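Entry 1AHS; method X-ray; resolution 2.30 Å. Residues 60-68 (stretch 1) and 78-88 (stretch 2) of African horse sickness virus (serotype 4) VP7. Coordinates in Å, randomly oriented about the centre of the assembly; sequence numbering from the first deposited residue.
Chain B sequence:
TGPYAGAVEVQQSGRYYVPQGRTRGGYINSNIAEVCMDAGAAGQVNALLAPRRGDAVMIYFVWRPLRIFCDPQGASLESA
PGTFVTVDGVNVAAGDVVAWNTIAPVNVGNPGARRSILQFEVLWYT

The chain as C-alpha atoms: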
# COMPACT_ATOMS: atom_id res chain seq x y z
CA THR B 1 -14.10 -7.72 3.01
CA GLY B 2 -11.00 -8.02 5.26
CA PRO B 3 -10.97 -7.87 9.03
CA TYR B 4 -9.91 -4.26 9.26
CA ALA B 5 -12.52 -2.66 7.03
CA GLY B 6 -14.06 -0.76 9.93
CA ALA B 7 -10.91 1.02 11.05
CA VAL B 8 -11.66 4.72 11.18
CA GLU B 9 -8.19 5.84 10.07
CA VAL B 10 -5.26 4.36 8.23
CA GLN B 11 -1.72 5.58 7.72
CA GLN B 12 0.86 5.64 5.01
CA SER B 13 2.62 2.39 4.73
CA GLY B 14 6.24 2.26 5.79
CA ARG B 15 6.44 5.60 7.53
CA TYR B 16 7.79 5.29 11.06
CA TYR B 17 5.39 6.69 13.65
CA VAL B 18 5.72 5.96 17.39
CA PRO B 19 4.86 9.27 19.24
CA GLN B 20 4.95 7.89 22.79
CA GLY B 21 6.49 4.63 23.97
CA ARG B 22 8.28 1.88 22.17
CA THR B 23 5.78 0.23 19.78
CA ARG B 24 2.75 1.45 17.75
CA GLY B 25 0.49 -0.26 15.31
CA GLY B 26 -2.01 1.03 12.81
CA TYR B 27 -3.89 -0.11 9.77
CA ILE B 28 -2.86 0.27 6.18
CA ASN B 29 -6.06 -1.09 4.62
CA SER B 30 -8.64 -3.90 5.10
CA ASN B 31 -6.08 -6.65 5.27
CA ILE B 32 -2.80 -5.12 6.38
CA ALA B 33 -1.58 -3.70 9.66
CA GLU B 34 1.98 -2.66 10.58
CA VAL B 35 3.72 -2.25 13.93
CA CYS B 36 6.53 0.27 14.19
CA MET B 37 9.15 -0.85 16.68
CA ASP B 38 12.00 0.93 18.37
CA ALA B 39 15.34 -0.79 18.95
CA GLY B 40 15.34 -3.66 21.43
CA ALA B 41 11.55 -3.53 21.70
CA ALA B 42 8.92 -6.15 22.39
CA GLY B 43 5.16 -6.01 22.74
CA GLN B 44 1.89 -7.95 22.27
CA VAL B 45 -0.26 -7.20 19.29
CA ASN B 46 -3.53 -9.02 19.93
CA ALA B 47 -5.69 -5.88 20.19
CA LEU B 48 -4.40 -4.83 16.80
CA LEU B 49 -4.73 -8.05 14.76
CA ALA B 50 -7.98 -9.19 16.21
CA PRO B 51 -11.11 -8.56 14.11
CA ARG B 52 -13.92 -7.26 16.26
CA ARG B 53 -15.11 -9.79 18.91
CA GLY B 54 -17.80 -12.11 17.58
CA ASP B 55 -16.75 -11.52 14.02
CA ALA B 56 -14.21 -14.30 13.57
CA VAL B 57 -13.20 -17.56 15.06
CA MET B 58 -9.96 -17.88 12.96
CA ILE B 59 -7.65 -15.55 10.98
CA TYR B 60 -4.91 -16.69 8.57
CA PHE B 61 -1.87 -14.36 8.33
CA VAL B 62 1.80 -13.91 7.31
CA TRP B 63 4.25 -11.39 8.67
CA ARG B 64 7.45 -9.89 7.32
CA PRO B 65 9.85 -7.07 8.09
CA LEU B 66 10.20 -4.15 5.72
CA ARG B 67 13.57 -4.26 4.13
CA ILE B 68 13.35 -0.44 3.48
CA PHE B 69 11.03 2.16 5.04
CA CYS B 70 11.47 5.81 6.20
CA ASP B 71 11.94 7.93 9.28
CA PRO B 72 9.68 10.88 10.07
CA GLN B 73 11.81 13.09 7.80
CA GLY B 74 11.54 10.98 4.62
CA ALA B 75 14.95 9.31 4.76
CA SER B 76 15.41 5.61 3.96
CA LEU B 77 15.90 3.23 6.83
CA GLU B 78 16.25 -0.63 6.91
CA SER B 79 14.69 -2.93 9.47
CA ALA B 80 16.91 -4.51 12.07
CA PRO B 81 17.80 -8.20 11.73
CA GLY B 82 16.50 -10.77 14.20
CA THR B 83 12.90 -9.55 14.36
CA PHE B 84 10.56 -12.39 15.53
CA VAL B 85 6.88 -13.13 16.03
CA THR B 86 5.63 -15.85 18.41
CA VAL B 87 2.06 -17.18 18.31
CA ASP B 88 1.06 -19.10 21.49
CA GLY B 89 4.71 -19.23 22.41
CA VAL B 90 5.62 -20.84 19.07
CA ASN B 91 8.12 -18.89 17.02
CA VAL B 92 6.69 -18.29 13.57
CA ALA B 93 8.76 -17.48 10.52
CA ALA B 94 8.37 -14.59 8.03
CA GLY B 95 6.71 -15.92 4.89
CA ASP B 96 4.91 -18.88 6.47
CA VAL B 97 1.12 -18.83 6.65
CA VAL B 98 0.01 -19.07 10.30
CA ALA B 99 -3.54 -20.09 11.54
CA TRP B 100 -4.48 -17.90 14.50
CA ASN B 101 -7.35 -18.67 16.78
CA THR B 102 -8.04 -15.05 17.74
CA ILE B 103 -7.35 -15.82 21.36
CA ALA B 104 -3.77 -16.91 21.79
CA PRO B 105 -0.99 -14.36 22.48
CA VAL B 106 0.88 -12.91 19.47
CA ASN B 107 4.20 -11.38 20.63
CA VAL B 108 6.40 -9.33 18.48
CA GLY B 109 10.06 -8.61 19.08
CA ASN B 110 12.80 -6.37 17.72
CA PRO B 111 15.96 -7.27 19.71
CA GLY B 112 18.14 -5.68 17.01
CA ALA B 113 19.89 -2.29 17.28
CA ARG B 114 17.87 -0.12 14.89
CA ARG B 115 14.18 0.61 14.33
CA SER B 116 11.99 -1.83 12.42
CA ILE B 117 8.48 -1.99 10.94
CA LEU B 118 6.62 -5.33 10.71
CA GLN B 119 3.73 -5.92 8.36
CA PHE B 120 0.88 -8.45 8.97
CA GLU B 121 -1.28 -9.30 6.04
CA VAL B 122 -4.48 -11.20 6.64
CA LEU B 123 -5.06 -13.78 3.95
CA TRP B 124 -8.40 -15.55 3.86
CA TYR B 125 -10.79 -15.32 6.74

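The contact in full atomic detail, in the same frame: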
# COMPACT_ATOMS: atom_id res chain seq x y z
N TYR B 60 -6.14 -16.14 9.13
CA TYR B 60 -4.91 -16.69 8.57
C TYR B 60 -4.01 -15.50 8.24
O TYR B 60 -4.47 -14.57 7.61
CB TYR B 60 -5.23 -17.43 7.28
CG TYR B 60 -5.65 -18.88 7.45
CD1 TYR B 60 -4.70 -19.89 7.52
CD2 TYR B 60 -6.99 -19.24 7.60
CE1 TYR B 60 -5.05 -21.24 7.74
CE2 TYR B 60 -7.36 -20.60 7.84
CZ TYR B 60 -6.38 -21.59 7.91
OH TYR B 60 -6.69 -22.92 8.18
N PHE B 61 -2.74 -15.50 8.65
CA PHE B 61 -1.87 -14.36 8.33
C PHE B 61 -0.39 -14.68 8.12
O PHE B 61 0.04 -15.76 8.46
CB PHE B 61 -1.98 -13.32 9.41
CG PHE B 61 -1.26 -13.65 10.68
CD1 PHE B 61 0.11 -13.45 10.79
CD2 PHE B 61 -1.97 -14.04 11.81
CE1 PHE B 61 0.75 -13.62 12.01
CE2 PHE B 61 -1.35 -14.22 13.02
CZ PHE B 61 0.01 -14.00 13.12
N VAL B 62 0.35 -13.77 7.48
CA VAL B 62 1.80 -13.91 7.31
C VAL B 62 2.38 -12.62 7.79
O VAL B 62 1.70 -11.62 7.75
CB VAL B 62 2.30 -14.02 5.87
CG1 VAL B 62 2.06 -15.33 5.38
CG2 VAL B 62 1.61 -13.09 4.97
N TRP B 63 3.61 -12.63 8.28
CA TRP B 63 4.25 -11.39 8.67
C TRP B 63 5.61 -11.31 7.98
O TRP B 63 6.12 -12.29 7.44
CB TRP B 63 4.41 -11.31 10.18
CG TRP B 63 5.43 -12.22 10.71
CD1 TRP B 63 5.29 -13.54 11.01
CD2 TRP B 63 6.79 -11.89 10.99
NE1 TRP B 63 6.47 -14.05 11.46
CE2 TRP B 63 7.42 -13.06 11.46
CE3 TRP B 63 7.56 -10.71 10.88
CZ2 TRP B 63 8.77 -13.09 11.82
CZ3 TRP B 63 8.92 -10.74 11.25
CH2 TRP B 63 9.50 -11.92 11.71
N ARG B 64 6.13 -10.10 7.87
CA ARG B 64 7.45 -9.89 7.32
C ARG B 64 7.93 -8.50 7.62
O ARG B 64 7.14 -7.62 7.91
CB ARG B 64 7.60 -10.29 5.84
CG ARG B 64 6.64 -9.76 4.89
CD ARG B 64 5.52 -10.76 4.67
NE ARG B 64 5.38 -11.24 3.30
CZ ARG B 64 4.40 -10.88 2.48
NH1 ARG B 64 3.46 -10.02 2.89
NH2 ARG B 64 4.34 -11.42 1.28
N PRO B 65 9.24 -8.35 7.79
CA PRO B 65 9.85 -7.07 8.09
C PRO B 65 9.94 -6.26 6.82
O PRO B 65 9.81 -6.83 5.74
CB PRO B 65 11.23 -7.47 8.60
CG PRO B 65 11.54 -8.68 7.78
CD PRO B 65 10.24 -9.43 7.81
N LEU B 66 10.07 -4.94 6.93
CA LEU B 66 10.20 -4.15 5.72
C LEU B 66 11.66 -3.95 5.53
O LEU B 66 12.32 -3.38 6.40
CB LEU B 66 9.55 -2.77 5.83
CG LEU B 66 8.08 -2.46 6.09
CD1 LEU B 66 7.61 -1.36 5.14
CD2 LEU B 66 7.24 -3.68 5.97
N ARG B 67 12.18 -4.44 4.43
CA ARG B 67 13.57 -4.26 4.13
C ARG B 67 13.91 -2.73 4.10
O ARG B 67 14.94 -2.32 4.63
CB ARG B 67 13.87 -4.97 2.80
CG ARG B 67 15.22 -4.63 2.17
CD ARG B 67 16.41 -5.19 2.92
NE ARG B 67 17.21 -6.03 2.02
CZ ARG B 67 18.36 -5.66 1.47
NH1 ARG B 67 18.86 -4.45 1.74
NH2 ARG B 67 18.98 -6.47 0.61
N ILE B 68 13.10 -1.89 3.43
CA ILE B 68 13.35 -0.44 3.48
C ILE B 68 12.05 0.30 3.85
O ILE B 68 10.94 -0.12 3.46
CB ILE B 68 14.01 0.22 2.18
CG1 ILE B 68 13.11 0.08 1.03
CG2 ILE B 68 15.37 -0.35 1.78
CD1 ILE B 68 12.46 1.36 0.81
N GLU B 78 16.46 0.83 7.11
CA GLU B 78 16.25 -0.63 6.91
C GLU B 78 15.97 -1.23 8.28
O GLU B 78 16.49 -0.78 9.31
CB GLU B 78 17.45 -1.36 6.32
CG GLU B 78 18.25 -0.56 5.30
CD GLU B 78 19.10 -1.42 4.39
OE1 GLU B 78 19.15 -2.65 4.63
OE2 GLU B 78 19.68 -0.85 3.42
N SER B 79 15.09 -2.22 8.27
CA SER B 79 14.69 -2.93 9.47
C SER B 79 15.86 -3.73 10.03
O SER B 79 16.68 -4.32 9.27
CB SER B 79 13.54 -3.91 9.14
OG SER B 79 12.28 -3.28 9.22
N ALA B 80 15.90 -3.77 11.36
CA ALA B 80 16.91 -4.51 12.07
C ALA B 80 16.79 -6.04 11.87
O ALA B 80 15.72 -6.60 11.61
CB ALA B 80 16.84 -4.17 13.52
N PRO B 81 17.92 -6.75 11.91
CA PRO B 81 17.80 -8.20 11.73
C PRO B 81 17.33 -8.84 13.05
O PRO B 81 17.26 -8.18 14.10
CB PRO B 81 19.21 -8.59 11.37
CG PRO B 81 20.04 -7.62 12.24
CD PRO B 81 19.33 -6.33 12.07
N GLY B 82 16.93 -10.10 12.98
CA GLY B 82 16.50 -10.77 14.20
C GLY B 82 15.12 -10.47 14.75
O GLY B 82 14.85 -10.75 15.91
N THR B 83 14.26 -9.84 13.94
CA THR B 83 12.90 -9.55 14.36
C THR B 83 12.18 -10.91 14.44
O THR B 83 12.47 -11.80 13.62
CB THR B 83 12.20 -8.67 13.31
OG1 THR B 83 12.32 -9.27 12.02
CG2 THR B 83 12.79 -7.31 13.27
N PHE B 84 11.31 -11.11 15.43
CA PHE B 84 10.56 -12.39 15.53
C PHE B 84 9.11 -12.16 15.93
O PHE B 84 8.75 -11.11 16.45
CB PHE B 84 11.23 -13.41 16.50
CG PHE B 84 11.31 -12.95 17.92
CD1 PHE B 84 10.19 -12.98 18.74
CD2 PHE B 84 12.47 -12.40 18.42
CE1 PHE B 84 10.22 -12.46 20.03
CE2 PHE B 84 12.51 -11.88 19.70
CZ PHE B 84 11.38 -11.91 20.51
N VAL B 85 8.29 -13.17 15.69
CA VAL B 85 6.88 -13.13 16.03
C VAL B 85 6.57 -14.52 16.64
O VAL B 85 7.01 -15.54 16.10
CB VAL B 85 6.04 -12.86 14.73
CG1 VAL B 85 4.58 -13.16 14.95
CG2 VAL B 85 6.20 -11.42 14.31
N THR B 86 6.01 -14.55 17.85
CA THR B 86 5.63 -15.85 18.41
C THR B 86 4.10 -15.89 18.54
O THR B 86 3.47 -14.87 18.83
CB THR B 86 6.29 -16.14 19.78
OG1 THR B 86 5.95 -15.14 20.74
CG2 THR B 86 7.76 -16.18 19.64
N VAL B 87 3.50 -17.01 18.15
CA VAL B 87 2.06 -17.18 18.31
C VAL B 87 1.83 -18.37 19.26
O VAL B 87 2.15 -19.53 18.91
CB VAL B 87 1.32 -17.43 16.99
CG1 VAL B 87 -0.16 -17.56 17.26
CG2 VAL B 87 1.54 -16.28 16.02
N ASP B 88 1.32 -18.09 20.45
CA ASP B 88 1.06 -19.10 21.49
C ASP B 88 2.40 -19.65 21.94
O ASP B 88 2.55 -20.85 22.16
CB ASP B 88 0.21 -20.28 20.95
CG ASP B 88 -0.80 -20.84 21.98
OD1 ASP B 88 -0.80 -20.42 23.16
OD2 ASP B 88 -1.63 -21.68 21.59

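Polar contacts between residues 60-68 and 78-88 of VP7 gather at one end of the interface, where the chain leaves the first strand and where the second stretch begins. The shortest is a hydrogen bond from the hydroxyl of Ser 79 to the backbone carbonyl of Leu 66, with Ser 79 OG 2.8 Å from Leu 66 O. The CA-to-CB bond of Ser 79 points toward the first stretch, and chi1 in the m well (-87°) brings the hydroxyl to the carbonyl; a side chain this short bonds to the backbone without holding the two segments apart. Next to it, Arg 67 and Glu 78 form a salt bridge, Arg 67 NH1 to Glu 78 OE1 at 3.4 Å, whose hydrogen bond is weak, the N-H...O angle being 131°. Arg 67 starts with its CA-to-CB bond pointing away, yet the end of its long side chain comes nearer, so the guanidinium meets the carboxylate at the partly exposed margin of the contact. Beneath this charged pair the backbones themselves approach closely: Glu 78 CA lies 3.1 Å from Arg 67 O in a CA-H...O contact, and Ile 68 CA and Glu 78 CA are 4.5 Å apart. Ile 68 adds little by its side chain, the end of which leads away.

Farther along, the contact changes from backbone proximity to side-chain packing. Strands 60-65 and 84-87 run nearly antiparallel, at 157°, but their axes come no closer than 8.6 Å, and no hydrogen bond links them; side chains fill the space between. Alternation along each strand supplies them: Phe 61, Trp 63 and Pro 65 point toward the second stretch, as do Val 85 and Val 87, whereas Arg 64, Phe 84 and Thr 86 point away. The long aromatic side chains of Phe 61 and Trp 63 can span this gap where the valines are short.

Trp 63, buried like Val 85, has the largest area covered by the other stretch, 82 Å². With chi1 at 71° (p) and chi2 at -83°, its indole presents one face to Val 85, whose CG2 sits 3.5 Å from the centroid of the five-membered ring of Trp 63 and 17° off the ring normal, a CH-pi contact. The closest atoms of this pair are Trp 63 CD2 and Val 85 CG2, at 3.4 Å. A compact branched valine suits this place, since a methyl group can settle on the flat ring. The far end of the indole reaches the backbone where the second strand begins: Trp 63 CH2 is 3.5 Å from Thr 83 O, which lies at the ring edge, and 4.0 Å from Phe 84 CA.

Pro 65 bridges the packed and polar regions, its CB 4.0 Å from Thr 83 OG1 and 4.3 Å from Ser 79 CB. At the other end, the buried ring of Phe 61 reaches Val 87, with Phe 61 CZ 4.0 Å from Val 87 CG2, although Phe 61 CA and Val 87 CA are 11.1 Å apart. Altogether the two stretches bury 501 Å², counting both sides.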